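Local coordinates for protein putative O-GlcNAcase nagJ (Clostridium perfringens, PDB 6PV5) that probably acts as a hexosaminidase of glycoside hydrolase family 84, this chain holding the N-terminal, catalytic barrel and helical post-catalytic parts of a longer protein, at residues V535-P538 with N539-S543; I306-S310 with G311-A315; K251-E255 with N256-F260; S518-S521 with L522-N526. All blocks are in the same frame, centred on the assembly; numbering follows the deposited sequence.

Interaction 1 of 4, residues V535-P538 with N539-S543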
ATOM      1  N   VAL A 535      16.734 -23.580   2.472  1.00 30.63           N
ATOM      2  CA  VAL A 535      17.298 -24.102   3.710  1.00 31.57           C
ATOM      3  C   VAL A 535      18.051 -23.003   4.462  1.00 30.47           C
ATOM      4  O   VAL A 535      17.963 -22.937   5.684  1.00 31.67           O
ATOM      5  CB  VAL A 535      18.165 -25.359   3.496  1.00 29.83           C
ATOM      6  CG1 VAL A 535      18.997 -25.700   4.728  1.00 29.26           C
ATOM      7  CG2 VAL A 535      17.298 -26.548   3.106  1.00 33.06           C
ATOM      8  N   GLN A 536      18.778 -22.146   3.739  1.00 32.62           N
ATOM      9  CA  GLN A 536      19.749 -21.251   4.364  1.00 32.18           C
ATOM     10  C   GLN A 536      19.153 -19.911   4.803  1.00 30.17           C
ATOM     11  O   GLN A 536      19.684 -19.280   5.714  1.00 27.05           O
ATOM     12  CB  GLN A 536      20.863 -20.880   3.387  1.00 36.52           C
ATOM     13  CG  GLN A 536      21.699 -22.039   2.877  1.00 47.72           C
ATOM     14  CD  GLN A 536      22.589 -21.530   1.768  1.00 57.00           C
ATOM     15  OE1 GLN A 536      23.472 -20.698   1.990  1.00 72.72           O
ATOM     16  NE2 GLN A 536      22.350 -22.010   0.556  1.00 64.19           N
ATOM     17  N   VAL A 537      18.132 -19.399   4.105  1.00 27.66           N
ATOM     18  CA  VAL A 537      17.790 -18.004   4.356  1.00 28.77           C
ATOM     19  C   VAL A 537      17.131 -17.785   5.725  1.00 26.15           C
ATOM     20  O   VAL A 537      17.353 -16.736   6.309  1.00 26.24           O
ATOM     21  CB  VAL A 537      17.046 -17.305   3.194  1.00 35.51           C
ATOM     22  CG1 VAL A 537      17.768 -17.422   1.855  1.00 33.53           C
ATOM     23  CG2 VAL A 537      15.602 -17.727   3.078  1.00 35.30           C
ATOM     24  N   PRO A 538      16.343 -18.725   6.319  1.00 26.70           N
ATOM     25  CA  PRO A 538      15.706 -18.485   7.619  1.00 26.57           C
ATOM     26  C   PRO A 538      16.669 -18.091   8.744  1.00 27.52           C
ATOM     27  O   PRO A 538      16.493 -17.049   9.367  1.00 27.06           O
ATOM     28  CB  PRO A 538      14.950 -19.792   7.892  1.00 27.53           C
ATOM     29  CG  PRO A 538      14.661 -20.287   6.492  1.00 25.57           C
ATOM     30  CD  PRO A 538      15.975 -20.045   5.779  1.00 24.95           C
ATOM     31  N   ASN A 539      17.733 -18.877   8.936  1.00 26.79           N
ATOM     32  CA  ASN A 539      18.744 -18.568   9.937  1.00 27.46           C
ATOM     33  C   ASN A 539      19.362 -17.207   9.666  1.00 29.05           C
ATOM     34  O   ASN A 539      19.615 -16.444  10.614  1.00 24.76           O
ATOM     35  CB  ASN A 539      19.840 -19.639   9.994  1.00 30.82           C
ATOM     36  CG  ASN A 539      19.427 -20.860  10.797  1.00 34.40           C
ATOM     37  OD1 ASN A 539      18.278 -20.979  11.213  1.00 32.13           O
ATOM     38  ND2 ASN A 539      20.358 -21.776  11.026  1.00 35.50           N
ATOM     39  N   LYS A 540      19.638 -16.915   8.378  1.00 28.06           N
ATOM     40  CA  LYS A 540      20.298 -15.649   8.088  1.00 29.71           C
ATOM     41  C   LYS A 540      19.356 -14.487   8.398  1.00 29.80           C
ATOM     42  O   LYS A 540      19.794 -13.449   8.900  1.00 30.08           O
ATOM     43  CB  LYS A 540      20.719 -15.505   6.624  1.00 34.26           C
ATOM     44  CG  LYS A 540      21.818 -16.420   6.103  1.00 36.62           C
ATOM     45  CD  LYS A 540      21.726 -16.466   4.579  1.00 41.15           C
ATOM     46  CE  LYS A 540      22.498 -17.583   3.906  1.00 49.89           C
ATOM     47  NZ  LYS A 540      23.947 -17.293   3.831  1.00 50.96           N
ATOM     48  N   LEU A 541      18.064 -14.648   8.057  1.00 28.24           N
ATOM     49  CA  LEU A 541      17.097 -13.610   8.383  1.00 29.67           C
ATOM     50  C   LEU A 541      16.892 -13.517   9.896  1.00 29.30           C
ATOM     51  O   LEU A 541      16.774 -12.418  10.428  1.00 28.32           O
ATOM     52  CB  LEU A 541      15.778 -13.886   7.660  1.00 29.82           C
ATOM     53  CG  LEU A 541      15.824 -13.614   6.158  1.00 31.24           C
ATOM     54  CD1 LEU A 541      14.630 -14.251   5.476  1.00 29.22           C
ATOM     55  CD2 LEU A 541      15.879 -12.106   5.905  1.00 29.91           C
ATOM     56  N   ARG A 542      16.859 -14.665  10.593  1.00 26.32           N
ATOM     57  CA  ARG A 542      16.599 -14.606  12.026  1.00 28.59           C
ATOM     58  C   ARG A 542      17.763 -13.895  12.715  1.00 31.45           C
ATOM     59  O   ARG A 542      17.589 -13.159  13.690  1.00 32.54           O
ATOM     60  CB  ARG A 542      16.312 -15.989  12.609  1.00 28.53           C
ATOM     61  CG  ARG A 542      15.818 -15.948  14.054  1.00 29.66           C
ATOM     62  CD  ARG A 542      15.500 -17.357  14.510  1.00 27.48           C
ATOM     63  NE  ARG A 542      14.524 -18.028  13.670  1.00 26.83           N
ATOM     64  CZ  ARG A 542      14.759 -18.993  12.776  1.00 30.35           C
ATOM     65  NH1 ARG A 542      15.991 -19.433  12.556  1.00 28.33           N
ATOM     66  NH2 ARG A 542      13.744 -19.498  12.087  1.00 25.41           N
ATOM     67  N   SER A 543      18.945 -14.050  12.128  1.00 29.98           N
ATOM     68  CA  SER A 543      20.137 -13.445  12.684  1.00 34.04           C
ATOM     69  C   SER A 543      20.257 -11.949  12.367  1.00 36.22           C
ATOM     70  O   SER A 543      20.692 -11.184  13.229  1.00 36.72           O
ATOM     71  CB  SER A 543      21.355 -14.232  12.265  1.00 33.73           C
ATOM     72  OG  SER A 543      22.504 -13.463  12.520  1.00 46.24           O
TER
HETATM   73  O   HOH W   1      18.145 -21.669   8.032  1.00 37.65           O
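Gln536 and Lys540 run alongside each other on one flank of a proline-kinked alpha-helix, 521-544, which belongs to the helical post-catalytic part of the chain. The two side chains point the same way, and the methylene carbons do the touching: Lys540 CE lies 3.7 Å from Gln536 CB. The lysine chain bends at its last torsion (chi4 -78°), but Lys540 NZ ends no nearer than CE, 3.9 Å from Gln536 OE1, while Gln536 NE2 is bonded to Ser532 O one turn earlier.

The kink follows from Pro538, whose nitrogen has no hydrogen to give to the preceding turn. A water enters at this point, donating to Val535 O and accepting from Asn539 N at 3.0 Å, thereby replacing a direct backbone link. Beyond the proline, regular bonding resumes, with Leu541 N to Val537 O at 2.8 Å and Arg542 N to Pro538 O at 2.7 Å. On the buried flank Val537 CG2 meets Leu541 CD1 at 4.3 Å; Val537 also packs on Phe561 of helix 548-579 and Ile485 of helix 480-487, which places the kinked turn between these helices.

Arg542 starts away from its backbone nitrogen (chi1 -171°) and then folds back at chi3 (-57°), carrying the guanidinium over the preceding turn. One face of the group receives Pro538 O, 4.0 Å above the plane and displaced toward the rim. NE forms a salt bridge with Asp555, and at the guanidinium edge NH1 makes a weak, in-plane hydrogen bond of 3.1 Å to Asn539 OD1.

Interaction 2 of 4, residues I306-S310 with G311-A315; sequences IENRS and GVQQA
With chi1 at 175°, the hydroxyl of Ser310 swings over the first turn of helix 311-326, where Gln313 sends its own side chain back (chi1 -66°) to meet it. This is a serine N-cap: Ser310 OG accepts a weak hydrogen bond from Gln313 N at 3.3 Å. The same oxygen, Ser310 OG, lies 2.9 Å from Gln313 OE1. A water beside OG accepts from Val312 N at 3.0 Å, providing for another amide of the opening turn, and Gln314 N closes that turn on Ser310 O at 3.2 Å.

The second link is between amides. Asn308 and Gln314 approach from opposite directions, their planes 65° apart, and Gln314 NE2 donates to Asn308 OD1 at 2.6 Å. The acceptor lies close to the glutamine amide plane, whereas the donor stands well above the asparagine carbonyl plane. The other amide atom of this buried glutamine, OE1, is hydrogen-bonded to Tyr356 OH, which should fix the rotation of the amide.

Segment 306-310 lies in the loop after barrel strand 298-302 and directly follows Asp305, the predicted proton donor; the side chains of Ile306 and Asp305 are about 6 Å apart. Ile306 CD1 touches Gln314 NE2 at 3.9 Å, and NE2 makes a further, weak bond to the backbone oxygen Asn308 O at 3.1 Å.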
ATOM      1  N   ILE A 306     -24.077  -4.552   5.513  1.00 54.72           N
ATOM      2  CA  ILE A 306     -25.220  -4.393   6.399  1.00 55.88           C
ATOM      3  C   ILE A 306     -26.466  -5.032   5.784  1.00 61.59           C
ATOM      4  O   ILE A 306     -26.394  -5.710   4.751  1.00 54.02           O
ATOM      5  CB  ILE A 306     -25.482  -2.915   6.746  1.00 57.87           C
ATOM      6  CG1 ILE A 306     -25.682  -2.064   5.488  1.00 52.21           C
ATOM      7  CG2 ILE A 306     -24.390  -2.375   7.660  1.00 54.89           C
ATOM      8  CD1 ILE A 306     -26.580  -0.869   5.680  1.00 53.50           C
ATOM      9  N   GLU A 307     -27.610  -4.760   6.435  1.00 60.96           N
ATOM     10  CA  GLU A 307     -28.895  -5.377   6.146  1.00 60.33           C
ATOM     11  C   GLU A 307     -29.699  -4.532   5.156  1.00 64.20           C
ATOM     12  O   GLU A 307     -30.210  -5.060   4.170  1.00 64.00           O
ATOM     13  CB  GLU A 307     -29.685  -5.598   7.439  1.00 58.60           C
ATOM     14  N   ASN A 308     -29.829  -3.227   5.433  1.00 56.20           N
ATOM     15  CA  ASN A 308     -30.709  -2.367   4.657  1.00 61.78           C
ATOM     16  C   ASN A 308     -30.298  -2.344   3.177  1.00 58.30           C
ATOM     17  O   ASN A 308     -29.129  -2.218   2.813  1.00 47.28           O
ATOM     18  CB  ASN A 308     -30.910  -1.002   5.330  1.00 67.07           C
ATOM     19  CG  ASN A 308     -31.377   0.076   4.375  1.00 71.81           C
ATOM     20  OD1 ASN A 308     -30.598   0.941   3.983  1.00 73.82           O
ATOM     21  ND2 ASN A 308     -32.638   0.027   3.976  1.00 77.71           N
ATOM     22  N   ARG A 309     -31.297  -2.457   2.305  1.00 59.75           N
ATOM     23  CA  ARG A 309     -31.034  -2.480   0.881  1.00 57.06           C
ATOM     24  C   ARG A 309     -31.739  -1.300   0.223  1.00 51.12           C
ATOM     25  O   ARG A 309     -32.111  -1.374  -0.942  1.00 48.38           O
ATOM     26  CB  ARG A 309     -31.526  -3.809   0.306  1.00 57.97           C
ATOM     27  CG  ARG A 309     -30.769  -4.248  -0.935  1.00 63.11           C
ATOM     28  CD  ARG A 309     -30.551  -5.743  -0.952  1.00 63.77           C
ATOM     29  NE  ARG A 309     -29.451  -5.995  -1.868  1.00 62.96           N
ATOM     30  CZ  ARG A 309     -28.257  -6.449  -1.513  1.00 66.27           C
ATOM     31  NH1 ARG A 309     -27.995  -6.724  -0.246  1.00 60.89           N
ATOM     32  NH2 ARG A 309     -27.332  -6.638  -2.437  1.00 72.35           N
ATOM     33  N   SER A 310     -31.942  -0.219   0.980  1.00 51.99           N
ATOM     34  CA  SER A 310     -32.564   0.954   0.386  1.00 49.89           C
ATOM     35  C   SER A 310     -31.493   1.917  -0.096  1.00 41.84           C
ATOM     36  O   SER A 310     -30.903   2.644   0.700  1.00 42.45           O
ATOM     37  CB  SER A 310     -33.536   1.651   1.292  1.00 56.92           C
ATOM     38  OG  SER A 310     -34.000   2.856   0.668  1.00 55.86           O
ATOM     39  N   GLY A 311     -31.283   1.909  -1.414  1.00 43.09           N
ATOM     40  CA  GLY A 311     -30.325   2.773  -2.078  1.00 37.18           C
ATOM     41  C   GLY A 311     -30.730   4.238  -1.958  1.00 38.89           C
ATOM     42  O   GLY A 311     -29.871   5.098  -1.782  1.00 41.15           O
ATOM     43  N   VAL A 312     -32.037   4.516  -2.080  1.00 40.76           N
ATOM     44  CA  VAL A 312     -32.498   5.901  -2.117  1.00 40.81           C
ATOM     45  C   VAL A 312     -32.223   6.545  -0.755  1.00 36.97           C
ATOM     46  O   VAL A 312     -31.568   7.577  -0.684  1.00 37.17           O
ATOM     47  CB  VAL A 312     -33.970   6.026  -2.574  1.00 44.90           C
ATOM     48  CG1 VAL A 312     -34.515   7.450  -2.402  1.00 41.08           C
ATOM     49  CG2 VAL A 312     -34.138   5.586  -4.025  1.00 39.36           C
ATOM     50  N   GLN A 313     -32.638   5.871   0.322  1.00 39.80           N
ATOM     51  CA  GLN A 313     -32.517   6.376   1.685  1.00 42.96           C
ATOM     52  C   GLN A 313     -31.055   6.546   2.086  1.00 46.11           C
ATOM     53  O   GLN A 313     -30.703   7.542   2.724  1.00 48.39           O
ATOM     54  CB  GLN A 313     -33.285   5.483   2.662  1.00 45.63           C
ATOM     55  CG  GLN A 313     -34.788   5.517   2.414  1.00 47.35           C
ATOM     56  CD  GLN A 313     -35.615   4.519   3.188  1.00 52.77           C
ATOM     57  OE1 GLN A 313     -35.311   3.330   3.255  1.00 60.30           O
ATOM     58  NE2 GLN A 313     -36.709   4.994   3.756  1.00 53.66           N
ATOM     59  N   GLN A 314     -30.196   5.591   1.689  1.00 41.02           N
ATOM     60  CA  GLN A 314     -28.781   5.691   2.031  1.00 37.70           C
ATOM     61  C   GLN A 314     -28.139   6.875   1.305  1.00 36.97           C
ATOM     62  O   GLN A 314     -27.338   7.607   1.882  1.00 34.70           O
ATOM     63  CB  GLN A 314     -28.024   4.387   1.739  1.00 37.92           C
ATOM     64  CG  GLN A 314     -28.508   3.187   2.551  1.00 37.73           C
ATOM     65  CD  GLN A 314     -27.900   1.882   2.093  1.00 41.02           C
ATOM     66  OE1 GLN A 314     -26.985   1.842   1.269  1.00 39.55           O
ATOM     67  NE2 GLN A 314     -28.382   0.788   2.661  1.00 39.33           N
ATOM     68  N   ALA A 315     -28.471   7.041   0.019  1.00 35.61           N
ATOM     69  CA  ALA A 315     -27.896   8.123  -0.755  1.00 34.32           C
ATOM     70  C   ALA A 315     -28.391   9.459  -0.204  1.00 35.20           C
ATOM     71  O   ALA A 315     -27.630  10.430  -0.153  1.00 36.53           O
ATOM     72  CB  ALA A 315     -28.235   7.957  -2.213  1.00 31.83           C
TER
HETATM   73  O   HOH W   2     -34.570   2.853  -1.758  1.00 52.03           O

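Interaction 3 of 4, residues K251-E255 with N256-F260; sequences KTANE and NKVDF
Ala253 O receives two backbone donors across the end of helix 243-255, Val258 N at 2.9 Å and Asn256 N at 2.9 Å, which reach it from opposite faces of its carbonyl plane. Lys257 N turns back to Asn254 O at 3.2 Å, and Lys257 itself has a positive phi of 65°. These values describe a chain that leaves the last helical turn, doubles back over it and enters strand 259-264.

Asn256 supplies a side-chain bond of its own. Its CG sits beside its backbone N (chi1 -79°), directing the amide back along the helix, and ND2 donates to Thr252 O at 2.7 Å, tilted 28° from that carbonyl plane. Thr252 and Asn256 lie side by side, with the threonine methyl CG2 3.7 Å from ND2; the hydroxyl is turned to Glu248 O. On the buried side the small Ala253 CB lies 4.1 Å from Phe260 CB. It packs against Val258 CB as well. A water bridges helix and strand by donating to Asn254 OD1 and Val258 O and accepting from Phe260 N.

Around this turn, Thr252 and Ala253 rest on Ile209 of helix 202-214, while Lys257 NZ forms a salt bridge with Asp71 in the N-terminal part. The paired returns into the last turn, combined with the positive phi, make this a Schellman motif, here joining helix to strand in a beta-alpha-beta unit of the parallel eight-stranded barrel.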
ATOM      1  N   LYS A 251      -2.812  14.554  14.780  1.00 42.63           N
ATOM      2  CA  LYS A 251      -1.668  15.453  14.711  1.00 42.56           C
ATOM      3  C   LYS A 251      -0.539  14.816  13.900  1.00 41.27           C
ATOM      4  O   LYS A 251       0.064  15.467  13.038  1.00 42.16           O
ATOM      5  CB  LYS A 251      -1.217  15.939  16.098  1.00 41.18           C
ATOM      6  N   THR A 252      -0.258  13.533  14.158  1.00 41.79           N
ATOM      7  CA  THR A 252       0.819  12.886  13.418  1.00 41.90           C
ATOM      8  C   THR A 252       0.470  12.838  11.932  1.00 38.10           C
ATOM      9  O   THR A 252       1.345  13.009  11.081  1.00 39.28           O
ATOM     10  CB  THR A 252       1.155  11.495  13.975  1.00 45.25           C
ATOM     11  OG1 THR A 252       1.424  11.633  15.368  1.00 47.10           O
ATOM     12  CG2 THR A 252       2.328  10.826  13.292  1.00 40.84           C
ATOM     13  N   ALA A 253      -0.812  12.605  11.624  1.00 37.86           N
ATOM     14  CA  ALA A 253      -1.230  12.560  10.227  1.00 38.38           C
ATOM     15  C   ALA A 253      -1.050  13.933   9.583  1.00 35.97           C
ATOM     16  O   ALA A 253      -0.495  14.057   8.485  1.00 33.53           O
ATOM     17  CB  ALA A 253      -2.644  12.047  10.132  1.00 34.21           C
ATOM     18  N   ASN A 254      -1.479  14.976  10.304  1.00 43.37           N
ATOM     19  CA  ASN A 254      -1.364  16.348   9.821  1.00 44.21           C
ATOM     20  C   ASN A 254       0.088  16.693   9.514  1.00 43.61           C
ATOM     21  O   ASN A 254       0.398  17.227   8.455  1.00 46.31           O
ATOM     22  CB  ASN A 254      -1.940  17.360  10.817  1.00 48.04           C
ATOM     23  CG  ASN A 254      -3.441  17.248  10.990  1.00 51.78           C
ATOM     24  OD1 ASN A 254      -4.130  16.610  10.194  1.00 47.91           O
ATOM     25  ND2 ASN A 254      -3.965  17.881  12.026  1.00 56.93           N
ATOM     26  N   GLU A 255       0.988  16.392  10.452  1.00 49.65           N
ATOM     27  CA  GLU A 255       2.392  16.723  10.257  1.00 50.89           C
ATOM     28  C   GLU A 255       2.972  15.992   9.050  1.00 50.89           C
ATOM     29  O   GLU A 255       3.995  16.419   8.523  1.00 49.08           O
ATOM     30  CB  GLU A 255       3.194  16.421  11.518  1.00 57.04           C
ATOM     31  CG  GLU A 255       2.829  17.343  12.664  1.00 65.43           C
ATOM     32  CD  GLU A 255       3.329  16.904  14.023  1.00 72.04           C
ATOM     33  OE1 GLU A 255       4.406  16.274  14.068  1.00 77.22           O
ATOM     34  OE2 GLU A 255       2.634  17.186  15.028  1.00 74.41           O
ATOM     35  N   ASN A 256       2.300  14.920   8.599  1.00 50.17           N
ATOM     36  CA  ASN A 256       2.854  14.057   7.559  1.00 50.62           C
ATOM     37  C   ASN A 256       2.164  14.250   6.208  1.00 51.41           C
ATOM     38  O   ASN A 256       2.509  13.575   5.234  1.00 48.82           O
ATOM     39  CB  ASN A 256       2.887  12.595   8.011  1.00 50.16           C
ATOM     40  CG  ASN A 256       4.068  12.333   8.919  1.00 45.27           C
ATOM     41  OD1 ASN A 256       5.204  12.302   8.463  1.00 49.76           O
ATOM     42  ND2 ASN A 256       3.811  12.174  10.203  1.00 40.12           N
ATOM     43  N   LYS A 257       1.214  15.195   6.150  1.00 49.55           N
ATOM     44  CA  LYS A 257       0.454  15.479   4.945  1.00 43.90           C
ATOM     45  C   LYS A 257      -0.389  14.262   4.605  1.00 44.46           C
ATOM     46  O   LYS A 257      -0.576  13.929   3.439  1.00 51.49           O
ATOM     47  CB  LYS A 257       1.362  15.903   3.787  1.00 47.78           C
ATOM     48  CG  LYS A 257       2.103  17.221   3.993  1.00 58.97           C
ATOM     49  CD  LYS A 257       1.205  18.388   4.368  1.00 58.54           C
ATOM     50  CE  LYS A 257       1.895  19.730   4.247  1.00 64.69           C
ATOM     51  NZ  LYS A 257       1.078  20.804   4.856  1.00 71.11           N
ATOM     52  N   VAL A 258      -0.910  13.621   5.650  1.00 42.17           N
ATOM     53  CA  VAL A 258      -1.759  12.458   5.494  1.00 39.80           C
ATOM     54  C   VAL A 258      -3.132  12.827   6.023  1.00 39.51           C
ATOM     55  O   VAL A 258      -3.258  13.151   7.196  1.00 42.19           O
ATOM     56  CB  VAL A 258      -1.200  11.229   6.246  1.00 36.67           C
ATOM     57  CG1 VAL A 258      -2.196  10.089   6.268  1.00 33.71           C
ATOM     58  CG2 VAL A 258       0.143  10.771   5.696  1.00 31.51           C
ATOM     59  N   ASP A 259      -4.148  12.757   5.156  1.00 37.25           N
ATOM     60  CA  ASP A 259      -5.517  12.977   5.596  1.00 38.61           C
ATOM     61  C   ASP A 259      -5.955  11.853   6.519  1.00 41.29           C
ATOM     62  O   ASP A 259      -6.019  10.691   6.110  1.00 39.17           O
ATOM     63  CB  ASP A 259      -6.518  13.062   4.437  1.00 41.81           C
ATOM     64  CG  ASP A 259      -6.326  14.306   3.596  1.00 47.34           C
ATOM     65  OD1 ASP A 259      -6.062  15.375   4.192  1.00 53.98           O
ATOM     66  OD2 ASP A 259      -6.439  14.197   2.359  1.00 52.06           O
ATOM     67  N   PHE A 260      -6.274  12.230   7.761  1.00 38.55           N
ATOM     68  CA  PHE A 260      -6.936  11.320   8.663  1.00 35.74           C
ATOM     69  C   PHE A 260      -8.409  11.313   8.287  1.00 38.10           C
ATOM     70  O   PHE A 260      -9.105  12.312   8.483  1.00 39.52           O
ATOM     71  CB  PHE A 260      -6.741  11.743  10.123  1.00 33.06           C
ATOM     72  CG  PHE A 260      -7.258  10.738  11.117  1.00 31.35           C
ATOM     73  CD1 PHE A 260      -8.581  10.732  11.504  1.00 31.48           C
ATOM     74  CD2 PHE A 260      -6.406   9.810  11.690  1.00 33.57           C
ATOM     75  CE1 PHE A 260      -9.046   9.812  12.429  1.00 33.15           C
ATOM     76  CE2 PHE A 260      -6.870   8.878  12.602  1.00 30.31           C
ATOM     77  CZ  PHE A 260      -8.185   8.891  12.988  1.00 32.56           C
TER
HETATM   78  O   HOH W   3      -4.778  14.663   8.484  1.00 36.48           O

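Interaction 4 of 4, residues S518-S521 with L522-N526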
ATOM      1  N   SER A 518      12.658 -38.970 -20.082  1.00 49.08           N
ATOM      2  CA  SER A 518      13.747 -38.135 -20.566  1.00 46.07           C
ATOM      3  C   SER A 518      14.599 -37.650 -19.387  1.00 48.30           C
ATOM      4  O   SER A 518      14.151 -37.693 -18.244  1.00 51.49           O
ATOM      5  CB  SER A 518      13.209 -37.008 -21.419  1.00 47.79           C
ATOM      6  OG  SER A 518      14.176 -35.979 -21.567  1.00 57.91           O
ATOM      7  N   ASP A 519      15.842 -37.225 -19.665  1.00 44.04           N
ATOM      8  CA  ASP A 519      16.787 -36.808 -18.638  1.00 48.45           C
ATOM      9  C   ASP A 519      16.330 -35.483 -18.022  1.00 47.37           C
ATOM     10  O   ASP A 519      15.927 -34.573 -18.741  1.00 42.64           O
ATOM     11  CB  ASP A 519      18.187 -36.602 -19.219  1.00 52.00           C
ATOM     12  CG  ASP A 519      19.181 -36.154 -18.165  1.00 58.24           C
ATOM     13  OD1 ASP A 519      19.488 -36.969 -17.278  1.00 64.78           O
ATOM     14  OD2 ASP A 519      19.598 -34.979 -18.208  1.00 62.98           O
ATOM     15  N   ILE A 520      16.394 -35.378 -16.688  1.00 44.78           N
ATOM     16  CA  ILE A 520      15.799 -34.237 -16.008  1.00 44.15           C
ATOM     17  C   ILE A 520      16.839 -33.563 -15.123  1.00 43.23           C
ATOM     18  O   ILE A 520      16.473 -32.861 -14.186  1.00 39.97           O
ATOM     19  CB  ILE A 520      14.546 -34.643 -15.205  1.00 45.43           C
ATOM     20  CG1 ILE A 520      14.815 -35.830 -14.280  1.00 45.67           C
ATOM     21  CG2 ILE A 520      13.361 -34.886 -16.121  1.00 43.75           C
ATOM     22  CD1 ILE A 520      13.819 -35.970 -13.155  1.00 45.29           C
ATOM     23  N   SER A 521      18.118 -33.757 -15.468  1.00 42.64           N
ATOM     24  CA  SER A 521      19.266 -33.317 -14.689  1.00 44.37           C
ATOM     25  C   SER A 521      19.279 -31.808 -14.496  1.00 39.60           C
ATOM     26  O   SER A 521      19.566 -31.345 -13.401  1.00 41.23           O
ATOM     27  CB  SER A 521      20.565 -33.772 -15.305  1.00 43.33           C
ATOM     28  OG  SER A 521      20.461 -35.137 -15.667  1.00 52.10           O
ATOM     29  N   LEU A 522      19.026 -31.062 -15.572  1.00 37.05           N
ATOM     30  CA  LEU A 522      19.059 -29.610 -15.516  1.00 37.60           C
ATOM     31  C   LEU A 522      17.976 -29.089 -14.561  1.00 34.91           C
ATOM     32  O   LEU A 522      18.228 -28.180 -13.784  1.00 40.47           O
ATOM     33  CB  LEU A 522      18.877 -29.067 -16.936  1.00 41.44           C
ATOM     34  CG  LEU A 522      18.604 -27.567 -17.021  1.00 50.34           C
ATOM     35  CD1 LEU A 522      19.838 -26.755 -16.633  1.00 54.02           C
ATOM     36  CD2 LEU A 522      18.101 -27.173 -18.401  1.00 56.35           C
ATOM     37  N   GLU A 523      16.779 -29.679 -14.614  1.00 34.98           N
ATOM     38  CA  GLU A 523      15.663 -29.305 -13.757  1.00 36.32           C
ATOM     39  C   GLU A 523      15.952 -29.676 -12.308  1.00 33.87           C
ATOM     40  O   GLU A 523      15.754 -28.858 -11.415  1.00 33.49           O
ATOM     41  CB  GLU A 523      14.380 -30.018 -14.184  1.00 38.50           C
ATOM     42  CG  GLU A 523      13.719 -29.394 -15.394  1.00 48.42           C
ATOM     43  CD  GLU A 523      14.224 -29.884 -16.745  1.00 55.28           C
ATOM     44  OE1 GLU A 523      15.197 -30.685 -16.779  1.00 54.56           O
ATOM     45  OE2 GLU A 523      13.632 -29.472 -17.759  1.00 55.99           O
ATOM     46  N   LEU A 524      16.436 -30.904 -12.079  1.00 31.69           N
ATOM     47  CA  LEU A 524      16.796 -31.335 -10.735  1.00 36.43           C
ATOM     48  C   LEU A 524      17.857 -30.405 -10.149  1.00 37.72           C
ATOM     49  O   LEU A 524      17.774 -29.992  -8.987  1.00 36.67           O
ATOM     50  CB  LEU A 524      17.278 -32.793 -10.762  1.00 35.17           C
ATOM     51  CG  LEU A 524      16.164 -33.831 -10.908  1.00 39.15           C
ATOM     52  CD1 LEU A 524      16.664 -35.204 -10.465  1.00 39.37           C
ATOM     53  CD2 LEU A 524      14.936 -33.426 -10.095  1.00 34.05           C
ATOM     54  N   SER A 525      18.845 -30.070 -10.982  1.00 34.29           N
ATOM     55  CA  SER A 525      19.892 -29.136 -10.608  1.00 37.30           C
ATOM     56  C   SER A 525      19.296 -27.777 -10.245  1.00 36.13           C
ATOM     57  O   SER A 525      19.679 -27.201  -9.241  1.00 35.89           O
ATOM     58  CB  SER A 525      20.915 -29.015 -11.716  1.00 41.28           C
ATOM     59  OG  SER A 525      22.005 -28.207 -11.296  1.00 47.04           O
ATOM     60  N   ASN A 526      18.357 -27.281 -11.065  1.00 36.98           N
ATOM     61  CA  ASN A 526      17.725 -25.986 -10.856  1.00 36.97           C
ATOM     62  C   ASN A 526      16.946 -26.008  -9.544  1.00 34.32           C
ATOM     63  O   ASN A 526      17.096 -25.105  -8.730  1.00 30.71           O
ATOM     64  CB  ASN A 526      16.762 -25.639 -11.997  1.00 44.16           C
ATOM     65  CG  ASN A 526      17.464 -25.057 -13.204  1.00 51.52           C
ATOM     66  OD1 ASN A 526      18.582 -24.550 -13.096  1.00 57.96           O
ATOM     67  ND2 ASN A 526      16.806 -25.099 -14.351  1.00 56.02           N
TER
HETATM   68  O   HOH W   4      17.655 -32.049 -18.180  1.00 46.20           O
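Ile520 and Leu524 cross obliquely at the start of helix 521-544, Ile520 CD1 lying 3.9 Å from Leu524 CG. The isoleucine adopts chi1 51°, with CG1 between its backbone N and carbonyl carbon, and its chain then extends, which brings the terminal methyl CD1 against the leucine branch point. Beneath this apolar pair, Leu524 N bonds to Ile520 O at 2.9 Å with an N-H...O angle of 170°. The next bond, Ser525 N to Ser521 O, measures 2.8 Å.

Glu523 is bent at chi2 (86°), which folds its carboxylate back toward the loop. OE1 accepts from a water at 3.1 Å; this water also donates to Asp519 O and accepts from Leu522 N, tying the loop to the first turn. The other oxygen, OE2, forms a salt bridge with Lys513 of helix 501-515, and that pairing probably favours the charged form of the glutamate.

On the outer side Ser521 OG lies 2.6 Å from Asp519 OD1 and 2.7 Å from Asp519 OD2. Ser521 N adds a weak bond to Asp519 OD2 at 3.3 Å. Ile520 packs on Trp514 and Leu524 on both Leu510 and Leu575, so the apolar side faces two neighbouring helices. Ile520 thus holds the N-cap position of a helix in the helical bundle of the post-catalytic region, where a water rather than its own side chain accepts from Leu522 N.

In the fold
All four contacts are local and partly buried, and none touches another. Interactions 1 and 4 share helix 521-544, the first at a kink near its C-terminal end and the second at its start, their centres about 27 Å apart. Interactions 2 and 3 belong to the catalytic barrel, where one begins a helix after a strand and the other ends a helix before one; about 32 Å separates their centres. Chemistry follows position: amide and hydroxyl groups dominate interaction 2, near the predicted active site, backbone bonds dominate interaction 3, and the bundle contacts set apolar side chains against neighbouring helices and add salt bridges to them, from Arg542 to Asp555 and from the buried Glu523 to Lys513.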